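Local atomic coordinates of Glyco_hydro_cc domain-containing protein (Trichoderma gamsii, PDB entry 6UBD), a protein that probably binds beta-1,3-glucan oligosaccharides, as a fungal member of glycoside hydrolase family 128, subgroup VII. Residues G39-A44 with W252-S257; S72-G77 with M102-P107; C147-E152 with Q183-Y188; S177-V182 with S225-L230. One frame throughout, in Å; residues are numbered along the deposited sequence.

Interaction 1 of 4, residues G39-A44 with W252-S257; sequences GDTALA and WPPVNS
Thr41 and Ala42 meet Pro254 and Val255 where the loop after strand 35-38 comes against the long loop that follows strand 237-243. Thr41 can be followed outward from its backbone. Its CB lies 4.0 Å from Val255 CG2, and its hydroxyl, turned between the backbone N and the carbonyl carbon (chi1 63°), continues into the notch between two neighbours: OG1 is 3.8 Å from Pro254 CG and equally far from Val255 CG2. These are van der Waals contacts; OG1 is hydrogen-bonded instead to Asp244, a residue that Pro254 also touches. A threonine thus suits this edge, since OG1 serves Asp244 while CB and OG1 pack against Val255 and Pro254.

Val255 sends its CG2 branch back against the turn, 3.4 Å from Thr41 O. Val255 CG2 also reaches Ala42 CB at 4.0 Å. Beside it, Ala42 CB rests on the pyrrolidine of Pro254, 3.9 Å from Pro254 CB. Ala42 is the N-cap residue of helix 43-46 and closes in on Pro254 with a single methyl, so the backbones can come near; the rigid proline ring offers a fixed surface to it. With no hydrogen bond between the two segments, cohesion here rests on dispersion and the exclusion of water from a small patch, while the polar end of Thr41 is bonded to Asp244, outside the two segments.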
loop_
_atom_site.group_PDB
_atom_site.type_symbol
_atom_site.label_atom_id
_atom_site.label_comp_id
_atom_site.label_asym_id
_atom_site.label_seq_id
_atom_site.Cartn_x
_atom_site.Cartn_y
_atom_site.Cartn_z
ATOM N N GLY A 39 -6.252 2.367 4.729
ATOM C CA GLY A 39 -7.392 2.384 5.672
ATOM C C GLY A 39 -7.950 3.814 5.858
ATOM O O GLY A 39 -7.435 4.748 5.210
ATOM N N ASP A 40 -9.016 3.928 6.643
ATOM C CA ASP A 40 -9.740 5.202 6.741
ATOM C C ASP A 40 -9.991 5.651 8.190
ATOM O O ASP A 40 -10.673 6.644 8.365
ATOM C CB ASP A 40 -11.008 5.204 5.870
ATOM C CG ASP A 40 -11.927 4.028 6.202
ATOM O OD1 ASP A 40 -11.999 3.649 7.411
ATOM O OD2 ASP A 40 -12.520 3.453 5.221
ATOM N N THR A 41 -9.474 4.961 9.197
ATOM C CA THR A 41 -9.827 5.402 10.584
ATOM C C THR A 41 -9.363 6.845 10.916
ATOM O O THR A 41 -10.120 7.521 11.627
ATOM C CB THR A 41 -9.280 4.440 11.638
ATOM O OG1 THR A 41 -7.841 4.380 11.621
ATOM C CG2 THR A 41 -9.894 3.066 11.507
ATOM N N ALA A 42 -8.227 7.269 10.345
ATOM C CA ALA A 42 -7.646 8.612 10.656
ATOM C C ALA A 42 -7.820 9.560 9.469
ATOM O O ALA A 42 -7.275 10.664 9.464
ATOM C CB ALA A 42 -6.186 8.539 11.031
ATOM N N LEU A 43 -8.587 9.148 8.444
ATOM C CA LEU A 43 -8.624 9.901 7.174
ATOM C C LEU A 43 -9.149 11.330 7.358
ATOM O O LEU A 43 -8.636 12.224 6.656
ATOM C CB LEU A 43 -9.415 9.062 6.185
ATOM C CG LEU A 43 -9.392 9.442 4.701
ATOM C CD1 LEU A 43 -7.966 9.536 4.221
ATOM C CD2 LEU A 43 -10.253 8.489 3.867
ATOM N N ALA A 44 -10.149 11.538 8.221
ATOM C CA ALA A 44 -10.678 12.910 8.416
ATOM C C ALA A 44 -9.567 13.822 8.937
ATOM O O ALA A 44 -9.496 15.022 8.562
ATOM C CB ALA A 44 -11.899 12.948 9.311
ATOM N N TRP A 252 0.792 1.718 17.725
ATOM C CA TRP A 252 0.774 2.138 16.302
ATOM C C TRP A 252 -0.582 2.679 15.843
ATOM O O TRP A 252 -0.602 3.604 14.998
ATOM C CB TRP A 252 1.251 0.935 15.429
ATOM C CG TRP A 252 1.340 1.314 13.990
ATOM C CD1 TRP A 252 0.398 1.078 13.013
ATOM C CD2 TRP A 252 2.332 2.143 13.369
ATOM N NE1 TRP A 252 0.750 1.727 11.872
ATOM C CE2 TRP A 252 1.906 2.430 12.051
ATOM C CE3 TRP A 252 3.520 2.732 13.821
ATOM C CZ2 TRP A 252 2.659 3.221 11.190
ATOM C CZ3 TRP A 252 4.259 3.527 12.989
ATOM C CH2 TRP A 252 3.827 3.793 11.669
ATOM N N PRO A 253 -1.739 2.162 16.303
ATOM C CA PRO A 253 -3.013 2.644 15.726
ATOM C C PRO A 253 -3.113 4.168 15.736
ATOM O O PRO A 253 -2.814 4.793 16.767
ATOM C CB PRO A 253 -4.112 2.023 16.614
ATOM C CG PRO A 253 -3.489 0.742 17.001
ATOM C CD PRO A 253 -2.002 1.034 17.231
ATOM N N PRO A 254 -3.533 4.811 14.605
ATOM C CA PRO A 254 -3.494 6.285 14.549
ATOM C C PRO A 254 -4.688 6.956 15.253
ATOM O O PRO A 254 -4.655 8.211 15.280
ATOM C CB PRO A 254 -3.482 6.532 13.041
ATOM C CG PRO A 254 -4.260 5.350 12.488
ATOM C CD PRO A 254 -3.824 4.165 13.317
ATOM N N VAL A 255 -5.654 6.202 15.783
ATOM C CA VAL A 255 -6.846 6.754 16.493
ATOM C C VAL A 255 -6.947 6.047 17.856
ATOM O O VAL A 255 -6.782 4.833 17.943
ATOM C CB VAL A 255 -8.144 6.545 15.680
ATOM C CG1 VAL A 255 -9.330 7.196 16.405
ATOM C CG2 VAL A 255 -8.055 7.122 14.294
ATOM N N ASN A 256 -7.124 6.867 18.909
ATOM C CA ASN A 256 -7.335 6.383 20.303
ATOM C C ASN A 256 -8.718 5.706 20.476
ATOM O O ASN A 256 -9.606 5.912 19.652
ATOM C CB ASN A 256 -7.278 7.561 21.263
ATOM C CG ASN A 256 -5.929 8.233 21.431
ATOM O OD1 ASN A 256 -4.918 7.544 21.549
ATOM N ND2 ASN A 256 -5.937 9.563 21.536
ATOM N N SER A 257 -8.896 4.936 21.566
ATOM C CA SER A 257 -10.197 4.266 21.835
ATOM C C SER A 257 -11.334 5.305 21.942
ATOM O O SER A 257 -12.499 4.922 21.542
ATOM C CB SER A 257 -10.133 3.387 23.083
ATOM O OG SER A 257 -8.991 2.533 23.101
#

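Interaction 2 of 4, residues S72-G77 with M102-P107; sequences SMLWGG and MGFNEP
Asn105 CB sits over one face of the Trp75 indole, 3.8 Å from the centroid of the five-membered ring, in a CH-pi contact. Beyond CB the amide runs out past NE1, where Asn105 ND2 is 3.5 Å from Trp75 NE1, its plane 18° from that of the ring, while Arg87 makes a cation-pi contact with the same tryptophan. Phe104 is approached differently: Trp75 O lies at its edge, near the ring plane, and Leu74 CD2 reaches its CE1 at 4.0 Å, the two side chains running side by side in the same direction.

The main chains pair in parallel register at Met73 and Met102. Met102 N donates to Ser72 O at 2.8 Å, and Leu74 N to Met102 O at 3.0 Å, the latter nearly along the C=O axis. These bonds join strand 69-73 to strand 100-102, neighbours in the parallel barrel of a (beta/alpha)8 fold, and the pairing goes on past the strand ends as Asn105 N donates to Trp75 O at 2.9 Å. The Asn105-Glu106 sequence at this C-terminal end recalls the Asn-Glu pair of clan GH-A glycosidases; Asn105 also touches His173 and Glu201, and Glu106 is hydrogen-bonded to His173 and Ser115.

Met73 and Met102 project from the same face of the sheet, their CE methyls 3.7 Å apart. Met73 is extended through chi2 and bends at chi3 (-64°), which turns CE toward Met102 while SD rests 3.9 Å from Asn105 CB. Unbranched, flexible methionines can fill such an irregular interior, and Gly103 O packs against Met73 CG.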
loop_
_atom_site.group_PDB
_atom_site.type_symbol
_atom_site.label_atom_id
_atom_site.label_comp_id
_atom_site.label_asym_id
_atom_site.label_seq_id
_atom_site.Cartn_x
_atom_site.Cartn_y
_atom_site.Cartn_z
ATOM N N SER A 72 -7.837 1.742 -6.341
ATOM C CA SER A 72 -8.509 0.428 -6.315
ATOM C C SER A 72 -7.511 -0.695 -6.000
ATOM O O SER A 72 -6.319 -0.556 -6.318
ATOM C CB SER A 72 -9.152 0.232 -7.686
ATOM O OG SER A 72 -9.809 -1.038 -7.871
ATOM N N MET A 73 -8.019 -1.784 -5.465
ATOM C CA MET A 73 -7.210 -3.019 -5.266
ATOM C C MET A 73 -8.038 -4.238 -5.690
ATOM O O MET A 73 -9.224 -4.281 -5.381
ATOM C CB MET A 73 -6.778 -3.182 -3.794
ATOM C CG MET A 73 -5.987 -4.421 -3.514
ATOM S SD MET A 73 -5.366 -4.640 -1.825
ATOM C CE MET A 73 -4.209 -3.284 -1.604
ATOM N N LEU A 74 -7.383 -5.230 -6.297
ATOM C CA LEU A 74 -7.897 -6.631 -6.279
ATOM C C LEU A 74 -7.080 -7.423 -5.227
ATOM O O LEU A 74 -5.933 -7.730 -5.453
ATOM C CB LEU A 74 -7.827 -7.299 -7.657
ATOM C CG LEU A 74 -8.212 -8.778 -7.672
ATOM C CD1 LEU A 74 -9.643 -8.982 -7.165
ATOM C CD2 LEU A 74 -8.148 -9.352 -9.075
ATOM N N TRP A 75 -7.685 -7.675 -4.067
ATOM C CA TRP A 75 -6.951 -8.180 -2.911
ATOM C C TRP A 75 -6.399 -9.602 -3.158
ATOM O O TRP A 75 -5.233 -9.901 -2.755
ATOM C CB TRP A 75 -7.873 -8.103 -1.674
ATOM C CG TRP A 75 -7.261 -8.475 -0.346
ATOM C CD1 TRP A 75 -6.700 -7.601 0.573
ATOM C CD2 TRP A 75 -7.211 -9.770 0.303
ATOM N NE1 TRP A 75 -6.258 -8.257 1.692
ATOM C CE2 TRP A 75 -6.571 -9.591 1.550
ATOM C CE3 TRP A 75 -7.590 -11.083 -0.078
ATOM C CZ2 TRP A 75 -6.368 -10.652 2.448
ATOM C CZ3 TRP A 75 -7.382 -12.123 0.802
ATOM C CH2 TRP A 75 -6.769 -11.909 2.050
ATOM N N GLY A 76 -7.229 -10.501 -3.705
ATOM C CA GLY A 76 -6.827 -11.889 -3.872
ATOM C C GLY A 76 -7.644 -12.599 -4.920
ATOM O O GLY A 76 -8.221 -11.978 -5.824
ATOM N N GLY A 77 -7.700 -13.953 -4.778
ATOM C CA GLY A 77 -8.407 -14.834 -5.721
ATOM C C GLY A 77 -9.760 -15.339 -5.264
ATOM O O GLY A 77 -10.329 -16.146 -6.014
ATOM N N MET A 102 -4.149 -1.519 -7.859
ATOM C CA MET A 102 -3.099 -2.379 -7.326
ATOM C C MET A 102 -3.510 -3.866 -7.389
ATOM O O MET A 102 -4.685 -4.217 -7.096
ATOM C CB MET A 102 -2.801 -2.015 -5.850
ATOM C CG MET A 102 -2.367 -0.558 -5.599
ATOM S SD MET A 102 -2.225 -0.063 -3.912
ATOM C CE MET A 102 -3.924 -0.080 -3.346
ATOM N N GLY A 103 -2.502 -4.735 -7.563
ATOM C CA GLY A 103 -2.701 -6.177 -7.458
ATOM C C GLY A 103 -2.661 -6.734 -6.043
ATOM O O GLY A 103 -2.868 -5.966 -5.030
ATOM N N PHE A 104 -2.431 -8.031 -5.934
ATOM C CA PHE A 104 -2.794 -8.828 -4.747
ATOM C C PHE A 104 -2.047 -8.343 -3.475
ATOM O O PHE A 104 -0.862 -7.993 -3.554
ATOM C CB PHE A 104 -2.575 -10.313 -4.974
ATOM C CG PHE A 104 -2.953 -10.743 -6.372
ATOM C CD1 PHE A 104 -4.281 -10.699 -6.833
ATOM C CD2 PHE A 104 -1.975 -11.099 -7.290
ATOM C CE1 PHE A 104 -4.615 -10.996 -8.155
ATOM C CE2 PHE A 104 -2.313 -11.361 -8.615
ATOM C CZ PHE A 104 -3.605 -11.305 -9.038
ATOM N N ASN A 105 -2.775 -8.509 -2.357
ATOM C CA ASN A 105 -2.183 -8.152 -1.033
ATOM C C ASN A 105 -1.486 -9.365 -0.393
ATOM O O ASN A 105 -2.196 -10.200 0.164
ATOM C CB ASN A 105 -3.284 -7.525 -0.176
ATOM C CG ASN A 105 -2.761 -6.978 1.151
ATOM O OD1 ASN A 105 -2.176 -5.879 1.097
ATOM N ND2 ASN A 105 -2.791 -7.778 2.209
ATOM N N GLU A 106 -0.157 -9.407 -0.464
ATOM C CA GLU A 106 0.633 -10.448 0.270
ATOM C C GLU A 106 0.216 -11.867 -0.167
ATOM O O GLU A 106 -0.113 -12.718 0.650
ATOM C CB GLU A 106 0.486 -10.230 1.789
ATOM C CG GLU A 106 1.051 -8.831 2.240
ATOM C CD GLU A 106 1.079 -8.637 3.743
ATOM O OE1 GLU A 106 0.436 -9.442 4.464
ATOM O OE2 GLU A 106 1.714 -7.619 4.187
ATOM N N PRO A 107 0.336 -12.200 -1.478
ATOM C CA PRO A 107 0.053 -13.573 -1.944
ATOM C C PRO A 107 1.018 -14.581 -1.319
ATOM O O PRO A 107 0.693 -15.796 -1.339
ATOM C CB PRO A 107 0.168 -13.425 -3.461
ATOM C CG PRO A 107 1.225 -12.358 -3.663
ATOM C CD PRO A 107 0.878 -11.349 -2.567
#

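Interaction 3 of 4, residues C147-E152 with Q183-Y188; sequences CRQKDE and QADIDY
Tyr188 lays one face of its ring against the backbone of Lys150, whose carbonyl O stands 3.5 Å above the ring plane, over the centre. This is the close side of the contact. CG of Tyr188 lies anti to the backbone N (chi1 176°), which carries the ring outward from helix 179-193 alongside the loop, as far as Glu152. There the phenol OH donates to Glu152 OE2 at 2.6 Å; the oxygen lies in the ring plane, but the hydroxyl meets the carboxylate from above its own plane, 43° out of it. Tyr193 OH shares OE2, and Glu152 OE1 accepts from Lys156 N at the start of the next helix.

One turn back, Asp185 reaches the same loop. Its OD1 receives a weak bond from Lys150 N at 3.3 Å, and its OD2 is 2.6 Å from Gln149 OE1, whose amide is oriented by the bond from Gln149 NE2 to Phe175 O.

The outer side is looser. Lys150 CB is 3.8 Å from Tyr188 CB, and Lys150 CD passes Ala184 CB at 3.9 Å; beyond CD the chain turns off to Asp151, where NZ forms a salt bridge with OD1. Lys150 is partly exposed and Asp151 exposed, so stem and salt bridge lie toward solvent. A phenylalanine in place of Tyr188 would probably keep the ring against Lys150 O yet deprive Glu152 OE2 of a hydroxyl donor.

Chemically, Tyr188, with Tyr193 and Lys156 N, helps hold the Glu152 carboxylate, Asp185 has just a weak backbone bond and its close approach to Gln149, and Lys150 spends its charge within its own loop.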
loop_
_atom_site.group_PDB
_atom_site.type_symbol
_atom_site.label_atom_id
_atom_site.label_comp_id
_atom_site.label_asym_id
_atom_site.label_seq_id
_atom_site.Cartn_x
_atom_site.Cartn_y
_atom_site.Cartn_z
ATOM N N CYS A 147 4.662 -9.819 1.365
ATOM C CA CYS A 147 4.907 -9.840 2.845
ATOM C C CYS A 147 6.359 -10.156 3.151
ATOM O O CYS A 147 6.831 -9.789 4.243
ATOM C CB CYS A 147 3.952 -10.794 3.574
ATOM S SG CYS A 147 4.302 -12.549 3.283
ATOM N N ARG A 148 7.092 -10.802 2.263
ATOM C CA ARG A 148 8.488 -11.155 2.540
ATOM C C ARG A 148 9.417 -9.937 2.332
ATOM O O ARG A 148 10.637 -10.090 2.591
ATOM C CB ARG A 148 9.001 -12.339 1.671
ATOM C CG ARG A 148 8.579 -13.745 2.059
ATOM C CD ARG A 148 9.383 -14.243 3.218
ATOM N NE ARG A 148 9.075 -15.585 3.576
ATOM C CZ ARG A 148 9.545 -16.196 4.634
ATOM N NH1 ARG A 148 10.346 -15.587 5.485
ATOM N NH2 ARG A 148 9.224 -17.463 4.858
ATOM N N GLN A 149 8.904 -8.797 1.897
ATOM C CA GLN A 149 9.748 -7.556 1.858
ATOM C C GLN A 149 10.988 -7.815 1.002
ATOM O O GLN A 149 10.832 -8.470 -0.112
ATOM C CB GLN A 149 10.071 -7.036 3.249
ATOM C CG GLN A 149 8.828 -6.758 4.101
ATOM C CD GLN A 149 9.187 -6.001 5.366
ATOM O OE1 GLN A 149 9.667 -4.836 5.323
ATOM N NE2 GLN A 149 9.005 -6.613 6.544
ATOM N N LYS A 150 12.177 -7.432 1.384
ATOM C CA LYS A 150 13.391 -7.641 0.557
ATOM C C LYS A 150 13.784 -9.136 0.414
ATOM O O LYS A 150 14.641 -9.393 -0.478
ATOM C CB LYS A 150 14.569 -6.857 1.092
ATOM C CG LYS A 150 15.112 -7.388 2.422
ATOM C CD LYS A 150 16.288 -6.630 3.068
ATOM C CE LYS A 150 16.961 -7.348 4.276
ATOM N NZ LYS A 150 17.400 -8.801 4.062
ATOM N N ASP A 151 13.172 -10.034 1.181
ATOM C CA ASP A 151 13.477 -11.476 1.062
ATOM C C ASP A 151 12.534 -12.188 0.072
ATOM O O ASP A 151 12.575 -13.451 0.040
ATOM C CB ASP A 151 13.443 -12.081 2.472
ATOM C CG ASP A 151 14.416 -11.484 3.474
ATOM O OD1 ASP A 151 15.504 -11.071 3.031
ATOM O OD2 ASP A 151 14.032 -11.419 4.649
ATOM N N GLU A 152 11.690 -11.496 -0.673
ATOM C CA GLU A 152 10.720 -12.137 -1.555
ATOM C C GLU A 152 11.390 -13.002 -2.649
ATOM O O GLU A 152 12.409 -12.640 -3.199
ATOM C CB GLU A 152 9.831 -11.076 -2.209
ATOM C CG GLU A 152 10.536 -10.193 -3.212
ATOM C CD GLU A 152 10.631 -10.714 -4.658
ATOM O OE1 GLU A 152 9.858 -11.673 -5.028
ATOM O OE2 GLU A 152 11.470 -10.156 -5.406
ATOM N N GLN A 183 15.592 1.450 4.147
ATOM C CA GLN A 183 16.446 1.716 2.964
ATOM C C GLN A 183 16.742 0.400 2.262
ATOM O O GLN A 183 16.830 0.369 1.020
ATOM C CB GLN A 183 17.743 2.455 3.318
ATOM C CG GLN A 183 18.570 2.945 2.134
ATOM C CD GLN A 183 17.849 3.994 1.314
ATOM O OE1 GLN A 183 17.345 4.963 1.907
ATOM N NE2 GLN A 183 17.779 3.821 -0.005
ATOM N N ALA A 184 16.937 -0.686 2.979
ATOM C CA ALA A 184 17.287 -1.971 2.343
ATOM C C ALA A 184 16.097 -2.478 1.512
ATOM O O ALA A 184 16.260 -3.090 0.401
ATOM C CB ALA A 184 17.657 -2.978 3.390
ATOM N N ASP A 185 14.866 -2.256 1.954
ATOM C CA ASP A 185 13.674 -2.615 1.158
ATOM C C ASP A 185 13.623 -1.758 -0.099
ATOM O O ASP A 185 13.372 -2.304 -1.236
ATOM C CB ASP A 185 12.386 -2.396 1.951
ATOM C CG ASP A 185 12.003 -3.486 2.954
ATOM O OD1 ASP A 185 12.629 -4.594 2.946
ATOM O OD2 ASP A 185 10.999 -3.247 3.750
ATOM N N ILE A 186 13.798 -0.451 0.026
ATOM C CA ILE A 186 13.762 0.431 -1.177
ATOM C C ILE A 186 14.825 -0.016 -2.194
ATOM O O ILE A 186 14.531 -0.127 -3.419
ATOM C CB ILE A 186 13.976 1.894 -0.738
ATOM C CG1 ILE A 186 12.744 2.443 0.012
ATOM C CG2 ILE A 186 14.303 2.795 -1.909
ATOM C CD1 ILE A 186 12.979 3.734 0.753
ATOM N N ASP A 187 16.038 -0.208 -1.746
ATOM C CA ASP A 187 17.146 -0.558 -2.662
ATOM C C ASP A 187 16.891 -1.899 -3.358
ATOM O O ASP A 187 17.126 -2.022 -4.589
ATOM C CB ASP A 187 18.496 -0.561 -1.949
ATOM C CG ASP A 187 19.000 0.763 -1.420
ATOM O OD1 ASP A 187 18.602 1.770 -1.929
ATOM O OD2 ASP A 187 19.889 0.762 -0.510
ATOM N N TYR A 188 16.411 -2.889 -2.608
ATOM C CA TYR A 188 16.099 -4.196 -3.217
ATOM C C TYR A 188 15.074 -4.032 -4.355
ATOM O O TYR A 188 15.286 -4.562 -5.469
ATOM C CB TYR A 188 15.573 -5.203 -2.190
ATOM C CG TYR A 188 15.166 -6.511 -2.820
ATOM C CD1 TYR A 188 16.094 -7.481 -3.226
ATOM C CD2 TYR A 188 13.830 -6.738 -3.167
ATOM C CE1 TYR A 188 15.712 -8.619 -3.907
ATOM C CE2 TYR A 188 13.467 -7.869 -3.878
ATOM C CZ TYR A 188 14.397 -8.854 -4.181
ATOM O OH TYR A 188 14.059 -9.955 -4.930
#

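Interaction 4 of 4, residues S177-V182 with S225-L230; sequences SDMTGV and SDIVDL
Met179 reaches from the first turn of helix 179-193 onto helix 217-233, its sulfur lying against the backbone of Ile227, with SD 3.7 Å from Ile227 N. The chain bends at chi2 (-49°) and again at chi3, curling the thioether along the neighbouring helix: SD also meets Asp226 CB at 3.9 Å and Leu230 CD1 at 4.0 Å, while CE lies beside Ile227 CB. An unbranched, pliable side chain suits this uneven surface. Were Met179 an alanine, Ile227 and Leu230 CD1 would probably lose the sulfur and methyl that pack on them.

The purely hydrocarbon contacts lie one turn further on and deeper. Val182 sets both its methyls against the end of Ile227, CG2 approaching CD1 at 3.6 Å; Val182 CG1 reaches Leu230 CD1 more distantly, at 4.3 Å. Branched residues fill this part with short, stiff groups, and Ile227 carries the packing inward to Phe202 of strand 197-206.

No hydrogen bond crosses between the two segments. Asp178, the N-cap of helix 179-193, accepts from Gly181 N through OD1 at 3.0 Å, satisfying an amide of the first turn, and Asp226 turns its OD1 to Gln222 while its CB packs against Met179.

Helix 179-193 leads from strand 170-176 to its parallel neighbour 197-206; after the short antiparallel strand 212-213, helix 217-233 leads on to strand 237-243, the parallel neighbour of 197-206. Two consecutive beta-alpha-beta crossovers thus pack side by side, as in the outer helical layer of a (beta/alpha)8 barrel.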
loop_
_atom_site.group_PDB
_atom_site.type_symbol
_atom_site.label_atom_id
_atom_site.label_comp_id
_atom_site.label_asym_id
_atom_site.label_seq_id
_atom_site.Cartn_x
_atom_site.Cartn_y
_atom_site.Cartn_z
ATOM N N SER A 177 12.174 -1.758 11.960
ATOM C CA SER A 177 12.318 -1.060 13.266
ATOM C C SER A 177 13.269 0.109 13.133
ATOM O O SER A 177 13.402 0.823 14.153
ATOM C CB SER A 177 12.699 -1.983 14.364
ATOM O OG SER A 177 13.941 -2.574 14.084
ATOM N N ASP A 178 13.953 0.342 12.017
ATOM C CA ASP A 178 14.963 1.409 11.872
ATOM C C ASP A 178 15.045 1.812 10.398
ATOM O O ASP A 178 14.497 1.146 9.486
ATOM C CB ASP A 178 16.311 1.015 12.475
ATOM C CG ASP A 178 17.014 -0.169 11.828
ATOM O OD1 ASP A 178 16.650 -0.592 10.720
ATOM O OD2 ASP A 178 17.968 -0.618 12.481
ATOM N N MET A 179 15.758 2.902 10.108
ATOM C CA MET A 179 15.836 3.424 8.721
ATOM C C MET A 179 16.819 2.596 7.898
ATOM O O MET A 179 16.654 2.572 6.663
ATOM C CB MET A 179 16.295 4.888 8.716
ATOM C CG MET A 179 15.270 5.882 9.213
ATOM S SD MET A 179 13.584 5.795 8.535
ATOM C CE MET A 179 12.713 4.942 9.863
ATOM N N THR A 180 17.737 1.864 8.502
ATOM C CA THR A 180 18.597 0.926 7.728
ATOM C C THR A 180 17.698 -0.123 7.042
ATOM O O THR A 180 17.882 -0.424 5.806
ATOM C CB THR A 180 19.661 0.243 8.609
ATOM O OG1 THR A 180 20.533 1.228 9.181
ATOM C CG2 THR A 180 20.480 -0.826 7.895
ATOM N N GLY A 181 16.730 -0.697 7.766
ATOM C CA GLY A 181 15.803 -1.687 7.185
ATOM C C GLY A 181 14.890 -1.115 6.103
ATOM O O GLY A 181 14.645 -1.743 5.066
ATOM N N VAL A 182 14.397 0.115 6.336
ATOM C CA VAL A 182 13.550 0.817 5.336
ATOM C C VAL A 182 14.363 0.986 4.049
ATOM O O VAL A 182 13.867 0.655 2.928
ATOM C CB VAL A 182 13.119 2.182 5.901
ATOM C CG1 VAL A 182 12.392 2.977 4.816
ATOM C CG2 VAL A 182 12.219 2.050 7.134
ATOM N N SER A 225 8.721 10.379 11.928
ATOM C CA SER A 225 9.315 11.622 11.394
ATOM C C SER A 225 10.403 11.296 10.363
ATOM O O SER A 225 10.518 11.888 9.288
ATOM C CB SER A 225 9.851 12.456 12.537
ATOM O OG SER A 225 10.461 13.677 12.105
ATOM N N ASP A 226 11.288 10.391 10.767
ATOM C CA ASP A 226 12.441 9.995 9.919
ATOM C C ASP A 226 11.978 9.334 8.597
ATOM O O ASP A 226 12.559 9.661 7.539
ATOM C CB ASP A 226 13.365 9.043 10.690
ATOM C CG ASP A 226 14.201 9.646 11.802
ATOM O OD1 ASP A 226 14.262 10.891 11.882
ATOM O OD2 ASP A 226 14.736 8.834 12.597
ATOM N N ILE A 227 10.974 8.446 8.672
ATOM C CA ILE A 227 10.560 7.718 7.449
ATOM C C ILE A 227 9.877 8.642 6.452
ATOM O O ILE A 227 10.098 8.511 5.199
ATOM C CB ILE A 227 9.697 6.474 7.783
ATOM C CG1 ILE A 227 9.978 5.407 6.718
ATOM C CG2 ILE A 227 8.211 6.751 7.938
ATOM C CD1 ILE A 227 9.260 4.099 6.872
ATOM N N VAL A 228 9.088 9.617 6.872
ATOM C CA VAL A 228 8.453 10.577 5.957
ATOM C C VAL A 228 9.562 11.401 5.296
ATOM O O VAL A 228 9.539 11.627 4.072
ATOM C CB VAL A 228 7.388 11.412 6.662
ATOM C CG1 VAL A 228 6.944 12.576 5.830
ATOM C CG2 VAL A 228 6.188 10.520 7.038
ATOM N N ASP A 229 10.539 11.850 6.100
ATOM C CA ASP A 229 11.616 12.638 5.475
ATOM C C ASP A 229 12.344 11.784 4.417
ATOM O O ASP A 229 12.737 12.317 3.364
ATOM C CB ASP A 229 12.588 13.174 6.544
ATOM C CG ASP A 229 12.064 14.288 7.438
ATOM O OD1 ASP A 229 11.062 14.944 7.021
ATOM O OD2 ASP A 229 12.689 14.523 8.546
ATOM N N LEU A 230 12.652 10.551 4.778
ATOM C CA LEU A 230 13.401 9.643 3.857
ATOM C C LEU A 230 12.586 9.446 2.558
ATOM O O LEU A 230 13.144 9.602 1.457
ATOM C CB LEU A 230 13.705 8.326 4.561
ATOM C CG LEU A 230 14.615 7.281 3.835
ATOM C CD1 LEU A 230 15.106 6.268 4.886
ATOM C CD2 LEU A 230 13.954 6.541 2.715
#

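Overall arrangement
All four contacts belong to one (beta/alpha)8 domain. Interaction 1 encloses the others along the chain, joining loops that follow strands 35-38 and 237-243, which pair in the sheet, so it lies where the first and last strands of the barrel meet. Interaction 2, about 22 Å away between centres, joins strands 69-73 and 100-102 at the barrel itself, and Glu106 packs on Cys147 of interaction 3. Interactions 3 and 4, with centres about 13 Å apart, share helix 179-193; their segments alternate in sequence, and Ile186 meets Leu230 between them. That helix therefore links a loop beside the probable sugar-binding end to the outer helical layer.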